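Local coordinates for protein peptide synthetase NRPS type II-PCP (Streptomyces verticillus, PDB 4NEO) that belongs to the phosphopantetheine-attachment family as a free-standing (type II) peptidyl carrier protein, a small all-helical protein of nonribosomal peptide synthetase systems, at residues Arg15-Asp20 with Glu59-Glu64; Arg19-Ile24 with Arg74-Met79. All blocks are in the same frame, centred on the assembly; numbering follows the deposited sequence.

Helix 7-28 opens the modelled chain and supplies one side of both contacts. Its middle turns, Arg15-Asp20, meet the end of helix 54-61 in interaction 1, which closes a loop of 38 residues that holds helix 47-50. The overlapping residues Arg19-Ile24 meet the start of helix 76-86 in interaction 2 and close a longer loop of 49 residues, 23 of them helical. The two closures interleave, neither lying inside the other; they share Arg19 and Asp20, and their centres lie 9 Å apart. Leu60 CD2 touches Ile24 CD1 at 4.0 Å where they meet. Helix 7-28, common to both, holds helix 54-61 and helix 76-86.

Interaction 1: residues Arg15-Asp20 with Glu59-Glu64; sequences RALERD and ELVDAE
Leu60, near the end of helix 54-61, reaches over to helix 7-28 and spreads its two methyls against Asp20 and Leu17. From CB the chain runs to CG, anti to the backbone N (chi1 177°), and there it forks. CD2 lies 3.7 Å from Asp20 CB and 4.0 Å from Leu17 CD1, and so settles between the two side chains one helical turn apart. CD1 heads for the carboxylate of Asp20 instead, ending 3.9 Å from OD2, a van der Waals approach of a methyl to an oxygen. Leu60 and Asp20 cross at about a right angle, with CD2 near the root of the aspartate and CD1 near its carboxylate.

Leu17 answers with a single methyl. Its CB is not aimed straight at the other helix, but CG stands anti to the backbone N and carries CD1 across, to 3.8 Å from Val61 CG1. These two side chains also meet nearly perpendicularly. The contact thus joins the first long helix of the carrier-protein helical bundle to the closing turn of helix 54-61. That turn is a Schellman motif: Asp62, with a positive phi of 53°, is the C-prime residue, and Ala63 N returns to Glu58 O while Asp62 N makes a weak bond to Glu59 O.

No hydrogen bond spans the two segments, and the touching surfaces are mostly apolar at the outside of the fold. In one of two modelled conformers of Arg19, NH1 lies 3.4 Å from Asp20 OD1, a long and doubtful salt bridge. Leu17 also rests on Val83 of helix 76-86, and Val61 on Leu87 just beyond that helix.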
ATOM      1  N   ARG A  15       4.864  -6.273   8.147  1.00 48.08           N
ATOM      2  CA  ARG A  15       4.155  -7.288   7.335  1.00 51.62           C
ATOM      3  C   ARG A  15       2.647  -7.240   7.537  1.00 49.08           C
ATOM      4  O   ARG A  15       1.919  -7.426   6.578  1.00 46.97           O
ATOM      5  CB  ARG A  15       4.633  -8.716   7.616  1.00 57.33           C
ATOM      6  CG  ARG A  15       5.948  -8.962   6.926  1.00 75.33           C
ATOM      7  CD  ARG A  15       6.556 -10.278   7.374  1.00 92.21           C
ATOM      8  NE  ARG A  15       7.773 -10.582   6.636  1.00107.04           N
ATOM      9  CZ  ARG A  15       8.582 -11.606   6.913  1.00127.20           C
ATOM     10  NH1 ARG A  15       9.680 -11.805   6.178  1.00140.17           N
ATOM     11  NH2 ARG A  15       8.310 -12.428   7.928  1.00128.45           N
ATOM     12  N   ALA A  16       2.189  -6.916   8.739  1.00 47.25           N
ATOM     13  CA  ALA A  16       0.761  -6.787   8.966  1.00 47.03           C
ATOM     14  C   ALA A  16       0.199  -5.644   8.166  1.00 50.77           C
ATOM     15  O   ALA A  16      -0.865  -5.792   7.544  1.00 47.65           O
ATOM     16  CB  ALA A  16       0.440  -6.597  10.439  1.00 50.79           C
ATOM     17  N   LEU A  17       0.900  -4.518   8.117  1.00 46.70           N
ATOM     18  CA  LEU A  17       0.418  -3.416   7.293  1.00 43.47           C
ATOM     19  C   LEU A  17       0.427  -3.781   5.809  1.00 43.37           C
ATOM     20  O   LEU A  17      -0.501  -3.463   5.063  1.00 41.68           O
ATOM     21  CB  LEU A  17       1.254  -2.151   7.537  1.00 45.35           C
ATOM     22  CG  LEU A  17       0.865  -0.932   6.672  1.00 44.69           C
ATOM     23  CD1 LEU A  17      -0.557  -0.480   6.918  1.00 46.24           C
ATOM     24  CD2 LEU A  17       1.817   0.206   7.026  1.00 47.59           C
ATOM     25  N   GLU A  18       1.499  -4.416   5.377  1.00 42.02           N
ATOM     26  CA  GLU A  18       1.641  -4.811   3.998  1.00 45.42           C
ATOM     27  C   GLU A  18       0.497  -5.725   3.520  1.00 49.49           C
ATOM     28  O   GLU A  18       0.017  -5.548   2.412  1.00 45.60           O
ATOM     29  CB  GLU A  18       2.973  -5.528   3.770  1.00 44.10           C
ATOM     30  CG  GLU A  18       3.288  -5.842   2.325  1.00 47.69           C
ATOM     31  CD  GLU A  18       4.590  -6.638   2.197  1.00 52.90           C
ATOM     32  OE1 GLU A  18       5.639  -6.042   2.041  1.00 54.66           O
ATOM     33  OE2 GLU A  18       4.582  -7.850   2.308  1.00 65.95           O
ATOM     34  N   ARG A  19       0.113  -6.687   4.352  0.50 50.03           N
ATOM     35  CA  ARG A  19      -1.016  -7.578   4.095  0.50 54.09           C
ATOM     36  C   ARG A  19      -2.270  -6.753   3.809  0.50 50.77           C
ATOM     37  O   ARG A  19      -2.961  -6.964   2.813  0.50 52.34           O
ATOM     38  CB  ARG A  19      -1.292  -8.409   5.349  0.50 57.80           C
ATOM     39  CG  ARG A  19      -0.975  -9.899   5.372  0.50 67.46           C
ATOM     40  CD  ARG A  19      -2.015 -10.493   6.368  0.50 71.78           C
ATOM     41  NE  ARG A  19      -2.597  -9.370   7.121  0.50 67.49           N
ATOM     42  CZ  ARG A  19      -2.344  -9.096   8.390  0.50 56.88           C
ATOM     43  NH1 ARG A  19      -2.793  -7.983   8.906  0.50 50.11           N
ATOM     44  NH2 ARG A  19      -1.592  -9.900   9.093  0.50 55.94           N
ATOM     45  N   ASP A  20      -2.568  -5.819   4.701  1.00 46.75           N
ATOM     46  CA  ASP A  20      -3.769  -4.997   4.557  1.00 48.60           C
ATOM     47  C   ASP A  20      -3.720  -4.097   3.333  1.00 47.20           C
ATOM     48  O   ASP A  20      -4.724  -3.903   2.669  1.00 44.79           O
ATOM     49  CB  ASP A  20      -4.039  -4.147   5.810  1.00 52.00           C
ATOM     50  CG  ASP A  20      -4.571  -4.980   7.030  1.00 55.61           C
ATOM     51  OD1 ASP A  20      -4.887  -6.182   6.916  1.00 61.39           O
ATOM     52  OD2 ASP A  20      -4.672  -4.382   8.116  1.00 57.04           O
ATOM     53  N   GLU A  59      -7.607   5.922   5.526  1.00 57.77           N
ATOM     54  CA  GLU A  59      -8.602   5.510   6.547  1.00 62.46           C
ATOM     55  C   GLU A  59      -7.968   4.395   7.376  1.00 58.30           C
ATOM     56  O   GLU A  59      -8.031   4.428   8.576  1.00 61.08           O
ATOM     57  CB  GLU A  59      -9.924   5.049   5.924  1.00 65.85           C
ATOM     58  CG  GLU A  59     -10.832   6.194   5.489  1.00 81.80           C
ATOM     59  CD  GLU A  59     -11.656   5.905   4.231  1.00 90.12           C
ATOM     60  OE1 GLU A  59     -11.902   4.704   3.959  1.00 91.10           O
ATOM     61  OE2 GLU A  59     -12.050   6.881   3.513  1.00 91.11           O
ATOM     62  N   LEU A  60      -7.298   3.447   6.740  1.00 56.86           N
ATOM     63  CA  LEU A  60      -6.656   2.333   7.476  1.00 55.43           C
ATOM     64  C   LEU A  60      -5.680   2.739   8.594  1.00 61.88           C
ATOM     65  O   LEU A  60      -5.733   2.178   9.681  1.00 65.36           O
ATOM     66  CB  LEU A  60      -5.972   1.433   6.498  1.00 54.20           C
ATOM     67  CG  LEU A  60      -5.181   0.231   7.023  1.00 53.85           C
ATOM     68  CD1 LEU A  60      -6.139  -0.750   7.641  1.00 62.46           C
ATOM     69  CD2 LEU A  60      -4.403  -0.437   5.939  1.00 51.72           C
ATOM     70  N   VAL A  61      -4.805   3.721   8.328  1.00 57.61           N
ATOM     71  CA  VAL A  61      -3.727   4.137   9.268  1.00 53.92           C
ATOM     72  C   VAL A  61      -4.102   5.423   9.983  1.00 55.13           C
ATOM     73  O   VAL A  61      -3.370   5.938  10.819  1.00 60.57           O
ATOM     74  CB  VAL A  61      -2.370   4.250   8.519  1.00 54.01           C
ATOM     75  CG1 VAL A  61      -2.065   2.937   7.785  1.00 51.20           C
ATOM     76  CG2 VAL A  61      -2.371   5.359   7.445  1.00 50.46           C
ATOM     77  N   ASP A  62      -5.281   5.927   9.649  1.00 58.18           N
ATOM     78  CA  ASP A  62      -5.834   7.154  10.209  1.00 59.59           C
ATOM     79  C   ASP A  62      -4.875   8.338  10.094  1.00 60.90           C
ATOM     80  O   ASP A  62      -4.609   9.047  11.051  1.00 66.98           O
ATOM     81  CB  ASP A  62      -6.285   6.974  11.658  1.00 70.29           C
ATOM     82  CG  ASP A  62      -7.102   8.187  12.155  1.00 81.73           C
ATOM     83  OD1 ASP A  62      -7.924   8.715  11.350  1.00 82.49           O
ATOM     84  OD2 ASP A  62      -6.906   8.635  13.313  1.00 86.11           O
ATOM     85  N   ALA A  63      -4.390   8.576   8.892  1.00 58.14           N
ATOM     86  CA  ALA A  63      -3.457   9.656   8.619  1.00 58.23           C
ATOM     87  C   ALA A  63      -3.572  10.024   7.159  1.00 55.08           C
ATOM     88  O   ALA A  63      -3.739   9.150   6.332  1.00 51.08           O
ATOM     89  CB  ALA A  63      -2.042   9.201   8.901  1.00 59.88           C
ATOM     90  N   GLU A  64      -3.411  11.306   6.843  1.00 54.20           N
ATOM     91  CA  GLU A  64      -3.473  11.790   5.467  1.00 61.02           C
ATOM     92  C   GLU A  64      -2.148  11.473   4.734  1.00 54.58           C
ATOM     93  O   GLU A  64      -1.103  11.508   5.309  1.00 57.04           O
ATOM     94  CB  GLU A  64      -3.888  13.300   5.456  1.00 64.36           C
ATOM     95  CG  GLU A  64      -5.438  13.509   5.562  1.00 73.52           C
ATOM     96  CD  GLU A  64      -5.917  14.983   5.436  1.00 80.84           C
ATOM     97  OE1 GLU A  64      -5.074  15.877   5.575  1.00 82.25           O
ATOM     98  OE2 GLU A  64      -7.124  15.272   5.197  1.00 88.12           O
TER

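Interaction 2: residues Arg19-Ile24 with Arg74-Met79; sequences RDIAAI and RTVAGM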
ATOM      1  N   ARG A  19       0.113  -6.687   4.352  0.50 50.03           N
ATOM      2  CA  ARG A  19      -1.016  -7.578   4.095  0.50 54.09           C
ATOM      3  C   ARG A  19      -2.270  -6.753   3.809  0.50 50.77           C
ATOM      4  O   ARG A  19      -2.961  -6.964   2.813  0.50 52.34           O
ATOM      5  CB  ARG A  19      -1.292  -8.409   5.349  0.50 57.80           C
ATOM      6  CG  ARG A  19      -0.975  -9.899   5.372  0.50 67.46           C
ATOM      7  CD  ARG A  19      -2.015 -10.493   6.368  0.50 71.78           C
ATOM      8  NE  ARG A  19      -2.597  -9.370   7.121  0.50 67.49           N
ATOM      9  CZ  ARG A  19      -2.344  -9.096   8.390  0.50 56.88           C
ATOM     10  NH1 ARG A  19      -2.793  -7.983   8.906  0.50 50.11           N
ATOM     11  NH2 ARG A  19      -1.592  -9.900   9.093  0.50 55.94           N
ATOM     12  N   ASP A  20      -2.568  -5.819   4.701  1.00 46.75           N
ATOM     13  CA  ASP A  20      -3.769  -4.997   4.557  1.00 48.60           C
ATOM     14  C   ASP A  20      -3.720  -4.097   3.333  1.00 47.20           C
ATOM     15  O   ASP A  20      -4.724  -3.903   2.669  1.00 44.79           O
ATOM     16  CB  ASP A  20      -4.039  -4.147   5.810  1.00 52.00           C
ATOM     17  CG  ASP A  20      -4.571  -4.980   7.030  1.00 55.61           C
ATOM     18  OD1 ASP A  20      -4.887  -6.182   6.916  1.00 61.39           O
ATOM     19  OD2 ASP A  20      -4.672  -4.382   8.116  1.00 57.04           O
ATOM     20  N   ILE A  21      -2.571  -3.469   3.058  1.00 42.34           N
ATOM     21  CA  ILE A  21      -2.479  -2.634   1.868  1.00 40.96           C
ATOM     22  C   ILE A  21      -2.654  -3.512   0.601  1.00 44.00           C
ATOM     23  O   ILE A  21      -3.393  -3.129  -0.312  1.00 44.44           O
ATOM     24  CB  ILE A  21      -1.154  -1.825   1.837  1.00 40.97           C
ATOM     25  CG1 ILE A  21      -1.195  -0.794   2.957  1.00 42.38           C
ATOM     26  CG2 ILE A  21      -0.933  -1.164   0.495  1.00 39.73           C
ATOM     27  CD1 ILE A  21       0.095   0.028   3.096  1.00 42.96           C
ATOM     28  N   ALA A  22      -2.050  -4.699   0.568  1.00 43.40           N
ATOM     29  CA  ALA A  22      -2.204  -5.559  -0.592  1.00 47.19           C
ATOM     30  C   ALA A  22      -3.693  -5.875  -0.825  1.00 51.46           C
ATOM     31  O   ALA A  22      -4.143  -5.879  -1.960  1.00 51.49           O
ATOM     32  CB  ALA A  22      -1.399  -6.833  -0.440  1.00 49.51           C
ATOM     33  N   ALA A  23      -4.452  -6.130   0.246  1.00 51.16           N
ATOM     34  CA  ALA A  23      -5.861  -6.446   0.093  1.00 52.66           C
ATOM     35  C   ALA A  23      -6.623  -5.260  -0.479  1.00 53.91           C
ATOM     36  O   ALA A  23      -7.510  -5.451  -1.304  1.00 55.26           O
ATOM     37  CB  ALA A  23      -6.458  -6.852   1.427  1.00 56.86           C
ATOM     38  N   ILE A  24      -6.273  -4.038  -0.063  1.00 49.99           N
ATOM     39  CA  ILE A  24      -6.877  -2.811  -0.638  1.00 49.60           C
ATOM     40  C   ILE A  24      -6.608  -2.680  -2.129  1.00 51.54           C
ATOM     41  O   ILE A  24      -7.532  -2.407  -2.899  1.00 53.35           O
ATOM     42  CB  ILE A  24      -6.388  -1.554   0.120  1.00 49.23           C
ATOM     43  CG1 ILE A  24      -7.024  -1.498   1.498  1.00 47.29           C
ATOM     44  CG2 ILE A  24      -6.671  -0.268  -0.642  1.00 51.60           C
ATOM     45  CD1 ILE A  24      -6.358  -0.472   2.407  1.00 49.92           C
ATOM     46  N   ARG A  74       5.026   2.767  -6.179  1.00 50.69           N
ATOM     47  CA  ARG A  74       4.443   1.928  -7.217  1.00 52.13           C
ATOM     48  C   ARG A  74       4.280   0.443  -6.891  1.00 50.44           C
ATOM     49  O   ARG A  74       3.791  -0.283  -7.739  1.00 50.89           O
ATOM     50  CB  ARG A  74       5.225   2.047  -8.532  1.00 61.47           C
ATOM     51  CG  ARG A  74       5.632   3.457  -8.896  1.00 69.24           C
ATOM     52  CD  ARG A  74       5.538   3.718 -10.359  1.00 73.58           C
ATOM     53  NE  ARG A  74       4.289   4.414 -10.712  1.00 84.66           N
ATOM     54  CZ  ARG A  74       3.412   4.002 -11.632  1.00101.97           C
ATOM     55  NH1 ARG A  74       3.605   2.846 -12.278  1.00104.04           N
ATOM     56  NH2 ARG A  74       2.327   4.743 -11.913  1.00107.28           N
ATOM     57  N   THR A  75       4.732  -0.040  -5.737  1.00 45.24           N
ATOM     58  CA  THR A  75       4.446  -1.409  -5.310  1.00 44.20           C
ATOM     59  C   THR A  75       3.779  -1.364  -3.950  1.00 44.24           C
ATOM     60  O   THR A  75       3.862  -0.346  -3.214  1.00 40.88           O
ATOM     61  CB  THR A  75       5.667  -2.305  -5.257  1.00 46.41           C
ATOM     62  OG1 THR A  75       6.568  -1.858  -4.224  1.00 46.06           O
ATOM     63  CG2 THR A  75       6.372  -2.322  -6.623  1.00 51.53           C
ATOM     64  N   VAL A  76       3.100  -2.450  -3.606  1.00 41.31           N
ATOM     65  CA  VAL A  76       2.508  -2.554  -2.295  1.00 42.73           C
ATOM     66  C   VAL A  76       3.613  -2.501  -1.225  1.00 44.75           C
ATOM     67  O   VAL A  76       3.446  -1.809  -0.213  1.00 41.72           O
ATOM     68  CB  VAL A  76       1.751  -3.880  -2.142  1.00 41.90           C
ATOM     69  CG1 VAL A  76       1.530  -4.239  -0.677  1.00 43.45           C
ATOM     70  CG2 VAL A  76       0.443  -3.884  -2.942  1.00 45.58           C
ATOM     71  N   ALA A  77       4.702  -3.270  -1.408  1.00 43.50           N
ATOM     72  CA  ALA A  77       5.816  -3.256  -0.399  1.00 45.02           C
ATOM     73  C   ALA A  77       6.473  -1.859  -0.235  1.00 45.35           C
ATOM     74  O   ALA A  77       6.817  -1.458   0.875  1.00 43.24           O
ATOM     75  CB  ALA A  77       6.880  -4.272  -0.734  1.00 45.92           C
ATOM     76  N   GLY A  78       6.666  -1.172  -1.357  1.00 41.91           N
ATOM     77  CA  GLY A  78       7.234   0.166  -1.398  1.00 42.80           C
ATOM     78  C   GLY A  78       6.338   1.130  -0.655  1.00 43.03           C
ATOM     79  O   GLY A  78       6.807   1.872   0.184  1.00 41.75           O
HETATM   80  N   MSE A  79       5.038   1.072  -0.938  1.00 42.04           N
HETATM   81  CA  MSE A  79       4.070   1.945  -0.301  1.00 42.48           C
HETATM   82  C   MSE A  79       4.020   1.690   1.164  1.00 44.20           C
HETATM   83  O   MSE A  79       3.954   2.637   1.970  1.00 41.09           O
HETATM   84  CB  MSE A  79       2.711   1.821  -0.962  1.00 43.33           C
HETATM   85  CG  MSE A  79       1.660   2.742  -0.318  1.00 44.84           C
HETATM   86 SE   MSE A  79      -0.020   2.609  -1.385  1.00 46.55          SE
HETATM   87  CE  MSE A  79      -0.809   4.177  -0.579  1.00 42.16           C
TER
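Val76 points its side chain at helix 7-28 and lays both methyls against Ala22. CG1, anti to the backbone N (chi1 160°), lies 3.8 Å from Ala22 N and 3.9 Å from Ala22 CB, while CG2 comes within 3.9 Å of Ala22 CA. The valine is therefore pressed against the backbone as well as the small side chain of the alanine, and the helices come close here, with Ala22 CA and Val76 CA 5.8 Å apart.

Ile21 and Val76 lie antiparallel, each side chain sliding past the other. Ile21 turns its CG2 branch toward the valine and brings it to 4.1 Å from Val76 CG1. The same methyl meets Met79, a selenomethionine, whose SE lies 4.3 Å from Ile21 CG2. Chi1 and chi2 of Met79 are both near 180° and carry SE out from its helix. Val76 and Met79, three residues apart on one side of helix 76-86, thus receive Ile21 CG2 together. No hydrogen bond crosses the segments.

The start of helix 76-86 is fixed by Thr75 at the N-cap. Its OG1 accepts from Gly78 N at 2.9 Å, with an N-H...O angle of 153°, and caps the first turn, which carries Val76. Just before it, Arg74 forms a salt bridge with Asp39 and lines the pocket of a 2-(2-methoxyethoxy)ethanol molecule, probably from the crystallisation liquor.

This is the buried packing of helix 7-28 against the start of helix 76-86 in the helical bundle of a carrier protein, close to the centre of the chain. Trp25 of helix 7-28 touches both Val76 and Met79, Met79 extends on to Val69, Leu70 and Thr73 of helix 67-73, and Ile24 packs on Arg56, Val57 and Leu60 of helix 54-61.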